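Local coordinates for protein glucose-6-phosphate isomerase (PDB 1ZZG) that probably catalyses the reversible isomerisation of glucose 6-phosphate to fructose 6-phosphate in glycolysis and gluconeogenesis, at residues Arg29-Trp43 against Trp383-Phe397. Numbering follows the deposited sequence.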
ATOM      1  N   ARG A  29      16.405   5.268  30.220  1.00 23.21           N
ATOM      2  CA  ARG A  29      15.678   6.522  30.063  1.00 23.10           C
ATOM      3  C   ARG A  29      14.205   6.287  29.757  1.00 23.45           C
ATOM      4  O   ARG A  29      13.335   6.994  30.269  1.00 24.12           O
ATOM      5  CB  ARG A  29      16.285   7.367  28.943  1.00 24.54           C
ATOM      6  CG  ARG A  29      17.641   7.955  29.267  1.00 28.41           C
ATOM      7  CD  ARG A  29      18.109   8.893  28.166  1.00 29.71           C
ATOM      8  NE  ARG A  29      19.407   9.480  28.493  1.00 33.49           N
ATOM      9  CZ  ARG A  29      19.976  10.472  27.815  1.00 37.22           C
ATOM     10  NH1 ARG A  29      19.363  11.000  26.761  1.00 35.55           N
ATOM     11  NH2 ARG A  29      21.157  10.946  28.195  1.00 37.44           N
ATOM     12  N   LEU A  30      13.927   5.300  28.913  1.00 22.71           N
ATOM     13  CA  LEU A  30      12.548   4.993  28.549  1.00 22.96           C
ATOM     14  C   LEU A  30      11.773   4.436  29.741  1.00 22.64           C
ATOM     15  O   LEU A  30      10.669   4.897  30.048  1.00 22.45           O
ATOM     16  CB  LEU A  30      12.514   3.984  27.398  1.00 22.03           C
ATOM     17  CG  LEU A  30      11.123   3.509  26.953  1.00 24.23           C
ATOM     18  CD1 LEU A  30      10.333   4.673  26.355  1.00 22.08           C
ATOM     19  CD2 LEU A  30      11.272   2.383  25.935  1.00 20.92           C
ATOM     20  N   LEU A  31      12.352   3.445  30.412  1.00 22.17           N
ATOM     21  CA  LEU A  31      11.697   2.829  31.560  1.00 23.08           C
ATOM     22  C   LEU A  31      11.520   3.797  32.730  1.00 23.07           C
ATOM     23  O   LEU A  31      10.562   3.674  33.500  1.00 23.89           O
ATOM     24  CB  LEU A  31      12.470   1.582  32.017  1.00 22.15           C
ATOM     25  CG  LEU A  31      12.518   0.410  31.023  1.00 23.09           C
ATOM     26  CD1 LEU A  31      13.338  -0.735  31.597  1.00 21.81           C
ATOM     27  CD2 LEU A  31      11.097  -0.061  30.714  1.00 23.36           C
ATOM     28  N   ALA A  32      12.430   4.761  32.864  1.00 23.46           N
ATOM     29  CA  ALA A  32      12.332   5.736  33.945  1.00 24.82           C
ATOM     30  C   ALA A  32      11.097   6.615  33.762  1.00 25.13           C
ATOM     31  O   ALA A  32      10.573   7.166  34.728  1.00 24.44           O
ATOM     32  CB  ALA A  32      13.587   6.612  33.999  1.00 23.27           C
ATOM     33  N   LYS A  33      10.633   6.733  32.521  1.00 24.02           N
ATOM     34  CA  LYS A  33       9.472   7.567  32.214  1.00 26.70           C
ATOM     35  C   LYS A  33       8.123   6.941  32.563  1.00 28.00           C
ATOM     36  O   LYS A  33       7.105   7.633  32.566  1.00 28.19           O
ATOM     37  CB  LYS A  33       9.477   7.953  30.732  1.00 24.05           C
ATOM     38  CG  LYS A  33      10.601   8.893  30.327  1.00 24.06           C
ATOM     39  CD  LYS A  33      10.596   9.126  28.818  1.00 23.89           C
ATOM     40  CE  LYS A  33      11.677  10.116  28.418  1.00 25.52           C
ATOM     41  NZ  LYS A  33      11.713  10.363  26.951  1.00 27.20           N
ATOM     42  N   ARG A  34       8.115   5.642  32.854  1.00 29.01           N
ATOM     43  CA  ARG A  34       6.877   4.946  33.196  1.00 32.91           C
ATOM     44  C   ARG A  34       6.317   5.419  34.534  1.00 35.59           C
ATOM     45  O   ARG A  34       7.051   5.910  35.387  1.00 36.31           O
ATOM     46  CB  ARG A  34       7.114   3.435  33.245  1.00 32.53           C
ATOM     47  CG  ARG A  34       7.587   2.840  31.928  1.00 35.59           C
ATOM     48  CD  ARG A  34       7.673   1.329  32.017  1.00 38.18           C
ATOM     49  NE  ARG A  34       6.392   0.742  32.395  1.00 41.32           N
ATOM     50  CZ  ARG A  34       6.169  -0.565  32.494  1.00 45.51           C
ATOM     51  NH1 ARG A  34       7.147  -1.430  32.241  1.00 45.47           N
ATOM     52  NH2 ARG A  34       4.969  -1.010  32.846  1.00 46.18           N
ATOM     53  N   GLY A  35       5.010   5.267  34.711  1.00 37.87           N
ATOM     54  CA  GLY A  35       4.377   5.694  35.947  1.00 42.50           C
ATOM     55  C   GLY A  35       3.976   7.156  35.880  1.00 44.98           C
ATOM     56  O   GLY A  35       2.855   7.519  36.238  1.00 45.27           O
ATOM     57  N   GLU A  36       4.902   7.995  35.422  1.00 46.36           N
ATOM     58  CA  GLU A  36       4.657   9.427  35.291  1.00 47.00           C
ATOM     59  C   GLU A  36       3.501   9.685  34.339  1.00 46.07           C
ATOM     60  O   GLU A  36       3.585   9.372  33.152  1.00 46.30           O
ATOM     61  CB  GLU A  36       5.907  10.136  34.762  1.00 49.00           C
ATOM     62  CG  GLU A  36       6.852  10.627  35.843  1.00 53.20           C
ATOM     63  CD  GLU A  36       6.225  11.710  36.698  1.00 54.74           C
ATOM     64  OE1 GLU A  36       5.866  12.769  36.140  1.00 57.87           O
ATOM     65  OE2 GLU A  36       6.087  11.506  37.923  1.00 55.76           O
ATOM     66  N   PRO A  37       2.399  10.258  34.849  1.00 44.87           N
ATOM     67  CA  PRO A  37       1.238  10.546  34.004  1.00 42.34           C
ATOM     68  C   PRO A  37       1.633  11.329  32.753  1.00 39.85           C
ATOM     69  O   PRO A  37       2.470  12.231  32.814  1.00 38.69           O
ATOM     70  CB  PRO A  37       0.334  11.353  34.932  1.00 44.09           C
ATOM     71  CG  PRO A  37       0.619  10.738  36.268  1.00 44.97           C
ATOM     72  CD  PRO A  37       2.130  10.626  36.251  1.00 44.92           C
ATOM     73  N   GLY A  38       1.037  10.966  31.619  1.00 37.08           N
ATOM     74  CA  GLY A  38       1.329  11.656  30.375  1.00 33.98           C
ATOM     75  C   GLY A  38       2.570  11.190  29.632  1.00 31.91           C
ATOM     76  O   GLY A  38       2.995  11.841  28.683  1.00 31.11           O
ATOM     77  N   SER A  39       3.161  10.074  30.048  1.00 29.00           N
ATOM     78  CA  SER A  39       4.354   9.575  29.368  1.00 28.02           C
ATOM     79  C   SER A  39       3.983   8.816  28.090  1.00 25.79           C
ATOM     80  O   SER A  39       4.846   8.502  27.268  1.00 26.02           O
ATOM     81  CB  SER A  39       5.166   8.676  30.306  1.00 27.67           C
ATOM     82  OG  SER A  39       4.430   7.531  30.689  1.00 31.29           O
ATOM     83  N   MET A  40       2.696   8.522  27.933  1.00 24.11           N
ATOM     84  CA  MET A  40       2.195   7.817  26.751  1.00 23.36           C
ATOM     85  C   MET A  40       2.844   6.449  26.508  1.00 22.86           C
ATOM     86  O   MET A  40       3.031   6.036  25.363  1.00 22.57           O
ATOM     87  CB  MET A  40       2.374   8.708  25.515  1.00 24.72           C
ATOM     88  CG  MET A  40       1.673  10.060  25.618  1.00 26.11           C
ATOM     89  SD  MET A  40      -0.083   9.901  26.049  1.00 30.30           S
ATOM     90  CE  MET A  40      -0.763   9.222  24.526  1.00 28.27           C
ATOM     91  N   LEU A  41       3.168   5.743  27.589  1.00 21.76           N
ATOM     92  CA  LEU A  41       3.793   4.427  27.502  1.00 22.56           C
ATOM     93  C   LEU A  41       2.828   3.286  27.843  1.00 21.68           C
ATOM     94  O   LEU A  41       3.257   2.161  28.101  1.00 22.60           O
ATOM     95  CB  LEU A  41       5.011   4.372  28.438  1.00 23.22           C
ATOM     96  CG  LEU A  41       6.067   5.460  28.184  1.00 22.42           C
ATOM     97  CD1 LEU A  41       7.258   5.263  29.118  1.00 24.33           C
ATOM     98  CD2 LEU A  41       6.517   5.403  26.738  1.00 22.21           C
ATOM     99  N   GLY A  42       1.528   3.580  27.834  1.00 22.00           N
ATOM    100  CA  GLY A  42       0.525   2.574  28.150  1.00 19.52           C
ATOM    101  C   GLY A  42       0.527   1.355  27.236  1.00 21.00           C
ATOM    102  O   GLY A  42      -0.009   0.307  27.593  1.00 20.02           O
ATOM    103  N   TRP A  43       1.118   1.483  26.053  1.00 19.29           N
ATOM    104  CA  TRP A  43       1.165   0.361  25.115  1.00 20.64           C
ATOM    105  C   TRP A  43       2.000  -0.803  25.644  1.00 20.14           C
ATOM    106  O   TRP A  43       1.907  -1.921  25.139  1.00 22.25           O
ATOM    107  CB  TRP A  43       1.711   0.811  23.758  1.00 18.47           C
ATOM    108  CG  TRP A  43       2.969   1.602  23.849  1.00 20.64           C
ATOM    109  CD1 TRP A  43       3.080   2.958  23.949  1.00 21.41           C
ATOM    110  CD2 TRP A  43       4.303   1.085  23.884  1.00 19.48           C
ATOM    111  NE1 TRP A  43       4.403   3.319  24.044  1.00 22.03           N
ATOM    112  CE2 TRP A  43       5.175   2.188  24.006  1.00 21.42           C
ATOM    113  CE3 TRP A  43       4.847  -0.205  23.823  1.00 21.54           C
ATOM    114  CZ2 TRP A  43       6.563   2.042  24.070  1.00 20.80           C
ATOM    115  CZ3 TRP A  43       6.229  -0.352  23.886  1.00 22.08           C
ATOM    116  CH2 TRP A  43       7.070   0.766  24.008  1.00 22.12           C
ATOM    117  N   TRP A 383       8.597  -1.264  20.629  1.00 20.52           N
ATOM    118  CA  TRP A 383       9.718  -1.085  21.554  1.00 21.19           C
ATOM    119  C   TRP A 383      10.902  -0.503  20.789  1.00 21.30           C
ATOM    120  O   TRP A 383      11.555   0.433  21.250  1.00 20.98           O
ATOM    121  CB  TRP A 383      10.141  -2.413  22.181  1.00 21.40           C
ATOM    122  CG  TRP A 383       9.353  -2.797  23.379  1.00 21.56           C
ATOM    123  CD1 TRP A 383       8.345  -3.715  23.439  1.00 23.11           C
ATOM    124  CD2 TRP A 383       9.519  -2.292  24.711  1.00 22.71           C
ATOM    125  NE1 TRP A 383       7.874  -3.821  24.731  1.00 24.55           N
ATOM    126  CE2 TRP A 383       8.577  -2.958  25.531  1.00 23.00           C
ATOM    127  CE3 TRP A 383      10.375  -1.343  25.294  1.00 21.33           C
ATOM    128  CZ2 TRP A 383       8.465  -2.707  26.903  1.00 22.87           C
ATOM    129  CZ3 TRP A 383      10.264  -1.094  26.666  1.00 20.11           C
ATOM    130  CH2 TRP A 383       9.314  -1.775  27.450  1.00 19.79           C
ATOM    131  N   GLN A 384      11.183  -1.083  19.627  1.00 20.33           N
ATOM    132  CA  GLN A 384      12.273  -0.613  18.779  1.00 21.85           C
ATOM    133  C   GLN A 384      12.122   0.881  18.573  1.00 21.98           C
ATOM    134  O   GLN A 384      13.068   1.643  18.736  1.00 21.20           O
ATOM    135  CB  GLN A 384      12.221  -1.313  17.422  1.00 23.40           C
ATOM    136  CG  GLN A 384      13.041  -0.641  16.333  1.00 22.09           C
ATOM    137  CD  GLN A 384      12.886  -1.338  14.997  1.00 24.00           C
ATOM    138  OE1 GLN A 384      13.295  -2.487  14.836  1.00 25.23           O
ATOM    139  NE2 GLN A 384      12.282  -0.648  14.029  1.00 22.77           N
ATOM    140  N   THR A 385      10.909   1.291  18.215  1.00 21.76           N
ATOM    141  CA  THR A 385      10.613   2.693  17.972  1.00 21.24           C
ATOM    142  C   THR A 385      10.779   3.559  19.223  1.00 21.94           C
ATOM    143  O   THR A 385      11.343   4.656  19.153  1.00 23.07           O
ATOM    144  CB  THR A 385       9.185   2.845  17.413  1.00 22.36           C
ATOM    145  OG1 THR A 385       9.063   2.070  16.211  1.00 21.95           O
ATOM    146  CG2 THR A 385       8.885   4.303  17.107  1.00 21.19           C
ATOM    147  N   ALA A 386      10.298   3.076  20.366  1.00 21.58           N
ATOM    148  CA  ALA A 386      10.431   3.842  21.606  1.00 21.67           C
ATOM    149  C   ALA A 386      11.913   3.989  21.975  1.00 21.39           C
ATOM    150  O   ALA A 386      12.347   5.063  22.395  1.00 22.09           O
ATOM    151  CB  ALA A 386       9.654   3.165  22.744  1.00 21.65           C
ATOM    152  N   PHE A 387      12.690   2.920  21.820  1.00 20.71           N
ATOM    153  CA  PHE A 387      14.122   2.992  22.124  1.00 22.54           C
ATOM    154  C   PHE A 387      14.790   4.030  21.218  1.00 23.18           C
ATOM    155  O   PHE A 387      15.629   4.822  21.667  1.00 21.47           O
ATOM    156  CB  PHE A 387      14.806   1.625  21.930  1.00 21.95           C
ATOM    157  CG  PHE A 387      14.462   0.600  22.992  1.00 22.75           C
ATOM    158  CD1 PHE A 387      14.406   0.958  24.339  1.00 22.45           C
ATOM    159  CD2 PHE A 387      14.235  -0.732  22.645  1.00 21.86           C
ATOM    160  CE1 PHE A 387      14.128   0.002  25.332  1.00 20.61           C
ATOM    161  CE2 PHE A 387      13.958  -1.695  23.623  1.00 21.96           C
ATOM    162  CZ  PHE A 387      13.905  -1.325  24.971  1.00 22.02           C
ATOM    163  N   LEU A 388      14.425   4.018  19.936  1.00 22.99           N
ATOM    164  CA  LEU A 388      14.975   4.978  18.985  1.00 23.62           C
ATOM    165  C   LEU A 388      14.605   6.409  19.376  1.00 23.99           C
ATOM    166  O   LEU A 388      15.346   7.354  19.096  1.00 25.66           O
ATOM    167  CB  LEU A 388      14.476   4.673  17.569  1.00 22.33           C
ATOM    168  CG  LEU A 388      15.220   3.526  16.888  1.00 24.24           C
ATOM    169  CD1 LEU A 388      14.545   3.144  15.572  1.00 24.92           C
ATOM    170  CD2 LEU A 388      16.662   3.962  16.658  1.00 23.16           C
ATOM    171  N   GLY A 389      13.457   6.572  20.025  1.00 24.18           N
ATOM    172  CA  GLY A 389      13.056   7.903  20.454  1.00 23.79           C
ATOM    173  C   GLY A 389      14.089   8.461  21.420  1.00 25.76           C
ATOM    174  O   GLY A 389      14.378   9.662  21.421  1.00 26.30           O
ATOM    175  N   GLU A 390      14.653   7.584  22.247  1.00 26.35           N
ATOM    176  CA  GLU A 390      15.669   7.988  23.210  1.00 24.69           C
ATOM    177  C   GLU A 390      17.016   8.196  22.519  1.00 25.76           C
ATOM    178  O   GLU A 390      17.708   9.181  22.778  1.00 25.11           O
ATOM    179  CB  GLU A 390      15.822   6.927  24.310  1.00 25.17           C
ATOM    180  CG  GLU A 390      14.581   6.715  25.179  1.00 26.25           C
ATOM    181  CD  GLU A 390      14.051   8.009  25.778  1.00 26.86           C
ATOM    182  OE1 GLU A 390      14.843   8.964  25.934  1.00 26.42           O
ATOM    183  OE2 GLU A 390      12.845   8.068  26.109  1.00 28.04           O
ATOM    184  N   LEU A 391      17.388   7.263  21.647  1.00 25.24           N
ATOM    185  CA  LEU A 391      18.656   7.361  20.932  1.00 25.92           C
ATOM    186  C   LEU A 391      18.743   8.610  20.062  1.00 26.48           C
ATOM    187  O   LEU A 391      19.822   9.171  19.891  1.00 27.21           O
ATOM    188  CB  LEU A 391      18.876   6.119  20.064  1.00 25.86           C
ATOM    189  CG  LEU A 391      19.118   4.796  20.798  1.00 27.05           C
ATOM    190  CD1 LEU A 391      19.062   3.651  19.805  1.00 27.99           C
ATOM    191  CD2 LEU A 391      20.473   4.828  21.503  1.00 25.04           C
ATOM    192  N   TRP A 392      17.612   9.046  19.512  1.00 25.49           N
ATOM    193  CA  TRP A 392      17.603  10.231  18.658  1.00 27.30           C
ATOM    194  C   TRP A 392      17.142  11.489  19.387  1.00 26.49           C
ATOM    195  O   TRP A 392      16.999  12.550  18.782  1.00 27.18           O
ATOM    196  CB  TRP A 392      16.732   9.994  17.418  1.00 26.58           C
ATOM    197  CG  TRP A 392      17.262   8.923  16.507  1.00 25.36           C
ATOM    198  CD1 TRP A 392      18.424   8.218  16.657  1.00 26.75           C
ATOM    199  CD2 TRP A 392      16.625   8.401  15.332  1.00 25.82           C
ATOM    200  NE1 TRP A 392      18.546   7.287  15.652  1.00 24.54           N
ATOM    201  CE2 TRP A 392      17.457   7.376  14.826  1.00 26.16           C
ATOM    202  CE3 TRP A 392      15.434   8.699  14.660  1.00 25.59           C
ATOM    203  CZ2 TRP A 392      17.132   6.640  13.675  1.00 26.33           C
ATOM    204  CZ3 TRP A 392      15.107   7.969  13.514  1.00 28.20           C
ATOM    205  CH2 TRP A 392      15.957   6.950  13.035  1.00 26.95           C
ATOM    206  N   GLU A 393      16.909  11.362  20.690  1.00 27.01           N
ATOM    207  CA  GLU A 393      16.500  12.492  21.520  1.00 27.83           C
ATOM    208  C   GLU A 393      15.282  13.251  21.021  1.00 27.86           C
ATOM    209  O   GLU A 393      15.296  14.480  20.906  1.00 28.10           O
ATOM    210  CB  GLU A 393      17.672  13.462  21.683  1.00 29.73           C
ATOM    211  CG  GLU A 393      18.924  12.791  22.214  1.00 34.41           C
ATOM    212  CD  GLU A 393      20.027  13.778  22.538  1.00 38.14           C
ATOM    213  OE1 GLU A 393      20.351  14.626  21.676  1.00 41.37           O
ATOM    214  OE2 GLU A 393      20.573  13.698  23.657  1.00 41.55           O
ATOM    215  N   VAL A 394      14.221  12.510  20.735  1.00 26.70           N
ATOM    216  CA  VAL A 394      12.983  13.107  20.263  1.00 25.59           C
ATOM    217  C   VAL A 394      11.845  12.568  21.103  1.00 25.76           C
ATOM    218  O   VAL A 394      12.008  11.588  21.834  1.00 25.98           O
ATOM    219  CB  VAL A 394      12.697  12.736  18.790  1.00 25.64           C
ATOM    220  CG1 VAL A 394      13.754  13.337  17.875  1.00 24.39           C
ATOM    221  CG2 VAL A 394      12.663  11.224  18.641  1.00 25.07           C
ATOM    222  N   ASN A 395      10.702  13.232  21.004  1.00 25.61           N
ATOM    223  CA  ASN A 395       9.499  12.808  21.701  1.00 25.89           C
ATOM    224  C   ASN A 395       8.829  11.898  20.672  1.00 25.72           C
ATOM    225  O   ASN A 395       8.252  12.369  19.688  1.00 25.70           O
ATOM    226  CB  ASN A 395       8.598  14.007  22.001  1.00 25.58           C
ATOM    227  CG  ASN A 395       7.349  13.616  22.766  1.00 25.94           C
ATOM    228  OD1 ASN A 395       6.945  12.451  22.762  1.00 25.59           O
ATOM    229  ND2 ASN A 395       6.723  14.590  23.418  1.00 25.55           N
ATOM    230  N   ALA A 396       8.929  10.595  20.889  1.00 23.97           N
ATOM    231  CA  ALA A 396       8.361   9.624  19.960  1.00 23.51           C
ATOM    232  C   ALA A 396       6.864   9.415  20.132  1.00 24.57           C
ATOM    233  O   ALA A 396       6.257   8.623  19.407  1.00 24.09           O
ATOM    234  CB  ALA A 396       9.081   8.288  20.128  1.00 24.41           C
ATOM    235  N   PHE A 397       6.255  10.154  21.052  1.00 23.35           N
ATOM    236  CA  PHE A 397       4.847   9.935  21.337  1.00 25.00           C
ATOM    237  C   PHE A 397       3.848  11.041  21.030  1.00 25.68           C
ATOM    238  O   PHE A 397       2.667  10.925  21.372  1.00 26.14           O
ATOM    239  CB  PHE A 397       4.749   9.470  22.792  1.00 24.05           C
ATOM    240  CG  PHE A 397       5.692   8.334  23.104  1.00 24.80           C
ATOM    241  CD1 PHE A 397       5.484   7.073  22.550  1.00 25.51           C
ATOM    242  CD2 PHE A 397       6.841   8.548  23.862  1.00 24.53           C
ATOM    243  CE1 PHE A 397       6.407   6.041  22.741  1.00 24.56           C
ATOM    244  CE2 PHE A 397       7.776   7.519  24.060  1.00 24.82           C
ATOM    245  CZ  PHE A 397       7.557   6.264  23.496  1.00 24.67           C
TER
HETATM  246  O   HOH W   1      17.077  10.410  25.229  1.00 25.69           O
HETATM  247  O   HOH W   2      13.514  11.309  24.418  1.00 34.43           O
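Lys33 meets Glu390 from the opposite direction and closes a salt bridge, NZ lying 2.7 Å from OE2 on the syn side of the carboxylate. Glu390 CB points toward helix 20-32; CG packs 4.1 Å from Leu30 CB; a bend at chi2 (-53°) then brings the carboxylate up beside the Arg29 and Lys33 side chains. OE2 takes the lysine, while OE1 accepts from two waters. One of these also accepts from Arg29 NH1 and donates to Glu390 O; the other donates to Val394 O and accepts weakly from Lys33 NZ. The buried carboxylate is thus gripped by one ammonium and two waters, and the nearby positive charges would probably favour its ionised form. Arg29 NE forms a salt bridge with Glu25. A glutamine in place of Glu390 would probably leave Lys33 without its charge partner and disturb the two-water network. Leu30 is a knob among Trp383, Ala386, Phe387 and Glu390, joining the end of helix 20-32 to the last turns of helix 371-391, which finishes in a Schellman motif at Glu393. Leu30 CD2 sits 3.7 Å from Trp383 CZ3. The Phe397 side chain lies about 10 Å from that of Glu267, probably the proton donor of the isomerase. Trp43 turns its six-membered edge to one face of Trp383 in a T-shaped pair, planes 78° apart; Trp43 CZ3 lies above the indole, 3.9 Å from Trp383 CE2. Trp43 CZ2 presses on Ala386 CB at 3.5 Å. Phe397 completes the aromatic cluster, close to parallel with the Trp43 pyrrole but offset so the rings barely overlap, its CE1 against Trp43 NE1. Over a Phe397 face, Leu41 CD2 makes a CH-pi contact, 3.9 Å from the ring centroid, while Met40 CB packs 3.7 Å from Phe397 CB.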